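Local coordinates for HD domain-containing protein (Aquifex aeolicus, PDB 2HEK) that is of unknown function but binds zinc and GDP at well-separated sites and, as an HD-domain protein, may act as a dGTPase, at residues Glu235-Lys238 and Lys239-Gln243; Arg111-Glu115 and Thr116-Glu120. All coordinates share one frame; numbering follows the deposited sequence.

How the contacts relate
The two contacts are local and lie far apart in a mostly helical chain. Contact 2 comes first in sequence, inside the HD domain range, where helix 108-115 hands over to helix 117-123. Contact 1 follows more than a hundred residues later, in the HD associated region, at the C-terminal end of helix 224-240. Their centres are 26 Å apart and their nearest atoms about 12 Å, so they do not touch. Contact 1 is the end of one helix; contact 2 joins two helices. They lie toward different GDP sites: Ile118 of contact 2 is about 9 Å from Asp24, and Glu235 of contact 1 about 11 Å from His282, side chain to side chain.

Contact 1: Glu235-Lys238 and Lys239-Gln243; sequences EFLK and KLISQ
Phe236 and Leu240, one helical turn apart, meet at a slant at the C-terminal end of helix 224-240. Leu240 CB lies over one face of the phenyl ring, displaced toward its rim. The methyl CD1 of Leu240 reaches Phe236 CZ at 3.7 Å. Both side chains set CG opposite the backbone N (chi1 165° in Phe236, -165° in Leu240), which brings Leu240 CD1 to the ring. Leu237 and Ile241 repeat the spacing, and Leu237 CD1 meets Ile241 CG2 at 3.7 Å. The last backbone bonds of the helix join the same pairs. Leu240 N donates to Phe236 O at 3.0 Å, nearly straight, and Ile241 N to Leu237 O at 2.9 Å, more bent. Ile241 is the first residue to leave the helix. Beyond it Ser242 folds back, and its OG donates to Lys239 O at 2.8 Å. Ser242 N donates to the same oxygen from the same face of the carbonyl plane. On the outer side, Glu235 pairs with Arg312 and Lys239 with Asp273. Phe236 packs on Val260 and Leu264 of helix 257-266 and meets Phe270 edge-to-face, while Ile241 rests on Val97 and Leu98 of helix 95-98.

Contact 2: Arg111-Glu115 and Thr116-Glu120; sequences RVIKE and TEIYE
Thr116 meets Val112 at the joint between two helices, as the N-cap of helix 117-123. Its OG1 donates to Val112 O, the carbonyl of the preceding helix, at 2.5 Å, shorter than usual and of doubtful exact length. The same OG1 accepts a weak capping bond from Ile118 N at 3.3 Å. One hydroxyl thus links the end of helix 108-115 to the next, if loosely. Chi1 of 65° makes this possible: it places OG1 between the backbone N and the carbonyl carbon, while CG2 packs against Val112 O and the carbonyl carbon of Glu115. A valine in place of Thr116 would probably leave Ile118 N without its cap and Val112 O with little beyond the weak bond from the backbone N of that residue. Past the cap, Ile118 turns CG2 onto Ile113, reaching its CA at 3.9 Å. The ring of Tyr119 has Ile113 O at its edge, near the ring plane, and CB of Tyr119 is 3.2 Å from that oxygen. Val112 and Thr116 both touch Leu253 of helix 250-253, and Tyr119 touches Ile131 of helix 128-139. Arg111, whose NH1 is also held by Glu102 and Phe246 O, forms a side-on salt bridge in its guanidinium plane with Glu115, one turn on. The Glu115 chain is extended beyond CG (chi2 174°), which carries the carboxylate to it. Arg111 NE meets Glu115 OE2 33° out of the carboxylate plane at 2.9 Å, while NH2 reaches the syn lone pair of OE1, also at 2.9 Å.

Contact 1: Glu235-Lys238 and Lys239-Gln243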
loop_
_atom_site.group_PDB
_atom_site.type_symbol
_atom_site.label_atom_id
_atom_site.label_comp_id
_atom_site.label_asym_id
_atom_site.label_seq_id
_atom_site.Cartn_x
_atom_site.Cartn_y
_atom_site.Cartn_z
ATOM N N GLU A 235 24.398 -28.289 -12.605
ATOM C CA GLU A 235 25.187 -29.511 -12.747
ATOM C C GLU A 235 24.300 -30.697 -13.147
ATOM O O GLU A 235 24.641 -31.455 -14.075
ATOM C CB GLU A 235 25.954 -29.807 -11.458
ATOM C CG GLU A 235 27.107 -28.851 -11.261
ATOM C CD GLU A 235 27.808 -28.996 -9.930
ATOM O OE1 GLU A 235 27.593 -30.008 -9.236
ATOM O OE2 GLU A 235 28.594 -28.087 -9.582
ATOM N N PHE A 236 23.154 -30.835 -12.465
ATOM C CA PHE A 236 22.199 -31.881 -12.789
ATOM C C PHE A 236 21.625 -31.718 -14.187
ATOM O O PHE A 236 21.625 -32.671 -14.965
ATOM C CB PHE A 236 21.070 -31.947 -11.770
ATOM C CG PHE A 236 19.874 -32.751 -12.246
ATOM C CD1 PHE A 236 19.997 -34.119 -12.513
ATOM C CD2 PHE A 236 18.637 -32.142 -12.424
ATOM C CE1 PHE A 236 18.918 -34.856 -12.968
ATOM C CE2 PHE A 236 17.548 -32.879 -12.857
ATOM C CZ PHE A 236 17.686 -34.233 -13.134
ATOM N N LEU A 237 21.146 -30.515 -14.516
ATOM C CA LEU A 237 20.510 -30.282 -15.815
ATOM C C LEU A 237 21.416 -30.704 -16.980
ATOM O O LEU A 237 20.934 -31.252 -17.973
ATOM C CB LEU A 237 20.025 -28.831 -15.970
ATOM C CG LEU A 237 19.264 -28.541 -17.279
ATOM C CD1 LEU A 237 18.071 -29.484 -17.535
ATOM C CD2 LEU A 237 18.808 -27.092 -17.360
ATOM N N LYS A 238 22.721 -30.466 -16.830
ATOM C CA LYS A 238 23.729 -30.895 -17.803
ATOM C C LYS A 238 23.788 -32.418 -18.007
ATOM O O LYS A 238 23.910 -32.884 -19.138
ATOM C CB LYS A 238 25.111 -30.359 -17.421
ATOM C CG LYS A 238 25.342 -28.933 -17.860
ATOM C CD LYS A 238 26.593 -28.362 -17.212
ATOM C CE LYS A 238 26.611 -26.831 -17.302
ATOM N NZ LYS A 238 27.594 -26.199 -16.353
ATOM N N LYS A 239 23.717 -33.177 -16.918
ATOM C CA LYS A 239 23.652 -34.633 -16.997
ATOM C C LYS A 239 22.380 -35.093 -17.705
ATOM O O LYS A 239 22.421 -35.985 -18.547
ATOM C CB LYS A 239 23.729 -35.263 -15.602
ATOM C CG LYS A 239 25.030 -34.976 -14.867
ATOM C CD LYS A 239 25.257 -35.931 -13.704
ATOM C CE LYS A 239 24.353 -35.636 -12.518
ATOM N NZ LYS A 239 24.341 -36.770 -11.549
ATOM N N LEU A 240 21.260 -34.482 -17.333
ATOM C CA LEU A 240 19.945 -34.813 -17.898
ATOM C C LEU A 240 19.885 -34.495 -19.376
ATOM O O LEU A 240 19.169 -35.157 -20.122
ATOM C CB LEU A 240 18.858 -34.015 -17.170
ATOM C CG LEU A 240 17.415 -34.495 -17.385
ATOM C CD1 LEU A 240 17.119 -35.705 -16.518
ATOM C CD2 LEU A 240 16.443 -33.365 -17.100
ATOM N N ILE A 241 20.637 -33.479 -19.798
ATOM C CA ILE A 241 20.645 -33.166 -21.219
ATOM C C ILE A 241 22.011 -33.473 -21.795
ATOM O O ILE A 241 22.546 -32.688 -22.575
ATOM C CB ILE A 241 20.221 -31.733 -21.541
ATOM C CG1 ILE A 241 21.351 -30.706 -21.471
ATOM C CG2 ILE A 241 19.077 -31.309 -20.630
ATOM C CD1 ILE A 241 20.985 -29.361 -22.063
ATOM N N SER A 242 22.631 -34.628 -21.416
ATOM C CA SER A 242 23.971 -35.043 -21.898
ATOM C C SER A 242 23.956 -34.955 -23.407
ATOM O O SER A 242 24.684 -34.158 -23.983
ATOM C CB SER A 242 24.321 -36.457 -21.423
ATOM O OG SER A 242 24.685 -36.454 -20.058
ATOM N N GLN A 243 23.113 -35.771 -24.043
ATOM C CA GLN A 243 22.966 -35.551 -25.448
ATOM C C GLN A 243 21.488 -35.663 -25.901
ATOM O O GLN A 243 21.164 -36.465 -26.757
ATOM C CB GLN A 243 23.896 -36.433 -26.274
ATOM C CG GLN A 243 25.210 -35.749 -26.711
ATOM C CD GLN A 243 25.095 -34.364 -27.331
ATOM O OE1 GLN A 243 24.566 -33.438 -26.707
ATOM N NE2 GLN A 243 25.533 -33.988 -28.526
#

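Contact 2: Arg111-Glu115 and Thr116-Glu120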
loop_
_atom_site.group_PDB
_atom_site.type_symbol
_atom_site.label_atom_id
_atom_site.label_comp_id
_atom_site.label_asym_id
_atom_site.label_seq_id
_atom_site.Cartn_x
_atom_site.Cartn_y
_atom_site.Cartn_z
ATOM N N ARG A 111 12.961 -20.146 -32.629
ATOM C CA ARG A 111 12.501 -21.456 -33.046
ATOM C C ARG A 111 11.040 -21.733 -32.690
ATOM O O ARG A 111 10.293 -22.258 -33.513
ATOM C CB ARG A 111 13.407 -22.541 -32.429
ATOM C CG ARG A 111 14.823 -22.540 -32.972
ATOM C CD ARG A 111 15.526 -23.853 -32.702
ATOM N NE ARG A 111 14.797 -24.980 -33.284
ATOM C CZ ARG A 111 14.996 -26.249 -32.948
ATOM N NH1 ARG A 111 15.917 -26.550 -32.040
ATOM N NH2 ARG A 111 14.295 -27.204 -33.528
ATOM N N VAL A 112 10.645 -21.374 -31.475
ATOM C CA VAL A 112 9.263 -21.592 -31.010
ATOM C C VAL A 112 8.275 -20.729 -31.849
ATOM O O VAL A 112 7.209 -21.181 -32.248
ATOM C CB VAL A 112 9.109 -21.380 -29.478
ATOM C CG1 VAL A 112 7.648 -21.420 -29.062
ATOM C CG2 VAL A 112 9.895 -22.436 -28.711
ATOM N N ILE A 113 8.662 -19.482 -32.114
ATOM C CA ILE A 113 7.817 -18.606 -32.939
ATOM C C ILE A 113 7.662 -19.141 -34.372
ATOM O O ILE A 113 6.575 -19.038 -34.945
ATOM C CB ILE A 113 8.398 -17.194 -32.975
ATOM C CG1 ILE A 113 8.222 -16.499 -31.620
ATOM C CG2 ILE A 113 7.739 -16.360 -34.067
ATOM C CD1 ILE A 113 9.155 -15.326 -31.407
ATOM N N LYS A 114 8.731 -19.697 -34.942
ATOM C CA LYS A 114 8.721 -20.090 -36.354
ATOM C C LYS A 114 8.277 -21.526 -36.613
ATOM O O LYS A 114 7.697 -21.806 -37.677
ATOM C CB LYS A 114 10.089 -19.831 -36.964
ATOM C CG LYS A 114 10.330 -18.330 -37.222
ATOM C CD LYS A 114 11.724 -18.084 -37.794
ATOM C CE LYS A 114 11.877 -16.629 -38.240
ATOM N NZ LYS A 114 13.261 -16.347 -38.784
ATOM N N GLU A 115 8.514 -22.417 -35.644
ATOM C CA GLU A 115 8.304 -23.858 -35.818
ATOM C C GLU A 115 7.059 -24.442 -35.123
ATOM O O GLU A 115 6.885 -25.670 -35.105
ATOM C CB GLU A 115 9.564 -24.639 -35.391
ATOM C CG GLU A 115 10.875 -24.210 -36.105
ATOM C CD GLU A 115 12.133 -24.889 -35.560
ATOM O OE1 GLU A 115 12.071 -26.021 -35.023
ATOM O OE2 GLU A 115 13.217 -24.286 -35.674
ATOM N N THR A 116 6.193 -23.590 -34.557
ATOM C CA THR A 116 4.969 -24.074 -33.905
ATOM C C THR A 116 3.765 -23.313 -34.446
ATOM O O THR A 116 3.928 -22.432 -35.304
ATOM C CB THR A 116 5.039 -23.871 -32.359
ATOM O OG1 THR A 116 5.074 -22.469 -32.077
ATOM C CG2 THR A 116 6.277 -24.566 -31.753
ATOM N N GLU A 117 2.567 -23.595 -33.920
ATOM C CA GLU A 117 1.347 -22.853 -34.280
ATOM C C GLU A 117 1.472 -21.345 -34.098
ATOM O O GLU A 117 0.709 -20.599 -34.695
ATOM C CB GLU A 117 0.107 -23.378 -33.513
ATOM C CG GLU A 117 0.284 -23.463 -31.981
ATOM C CD GLU A 117 -0.999 -23.883 -31.211
ATOM O OE1 GLU A 117 -2.127 -23.480 -31.638
ATOM O OE2 GLU A 117 -0.878 -24.609 -30.178
ATOM N N ILE A 118 2.405 -20.881 -33.250
ATOM C CA ILE A 118 2.610 -19.425 -33.090
ATOM C C ILE A 118 2.764 -18.746 -34.460
ATOM O O ILE A 118 2.158 -17.719 -34.721
ATOM C CB ILE A 118 3.838 -19.085 -32.187
ATOM C CG1 ILE A 118 3.648 -19.633 -30.764
ATOM C CG2 ILE A 118 4.136 -17.578 -32.165
ATOM C CD1 ILE A 118 2.493 -19.032 -30.040
ATOM N N TYR A 119 3.564 -19.321 -35.351
ATOM C CA TYR A 119 3.760 -18.673 -36.665
ATOM C C TYR A 119 2.437 -18.446 -37.422
ATOM O O TYR A 119 2.120 -17.318 -37.896
ATOM C CB TYR A 119 4.737 -19.496 -37.526
ATOM C CG TYR A 119 5.217 -18.663 -38.699
ATOM C CD1 TYR A 119 6.148 -17.627 -38.510
ATOM C CD2 TYR A 119 4.711 -18.877 -39.980
ATOM C CE1 TYR A 119 6.591 -16.831 -39.583
ATOM C CE2 TYR A 119 5.144 -18.090 -41.076
ATOM C CZ TYR A 119 6.076 -17.072 -40.852
ATOM O OH TYR A 119 6.480 -16.275 -41.883
ATOM N N GLU A 120 1.641 -19.510 -37.539
ATOM C CA GLU A 120 0.346 -19.430 -38.226
ATOM C C GLU A 120 -0.549 -18.408 -37.563
ATOM O O GLU A 120 -1.278 -17.644 -38.225
ATOM C CB GLU A 120 -0.333 -20.796 -38.223
ATOM C CG GLU A 120 0.068 -21.675 -39.395
ATOM C CD GLU A 120 1.470 -22.274 -39.264
ATOM O OE1 GLU A 120 2.062 -22.578 -40.326
ATOM O OE2 GLU A 120 1.986 -22.445 -38.115
HETATM O O HOH W 1 5.287 -23.347 -38.629
#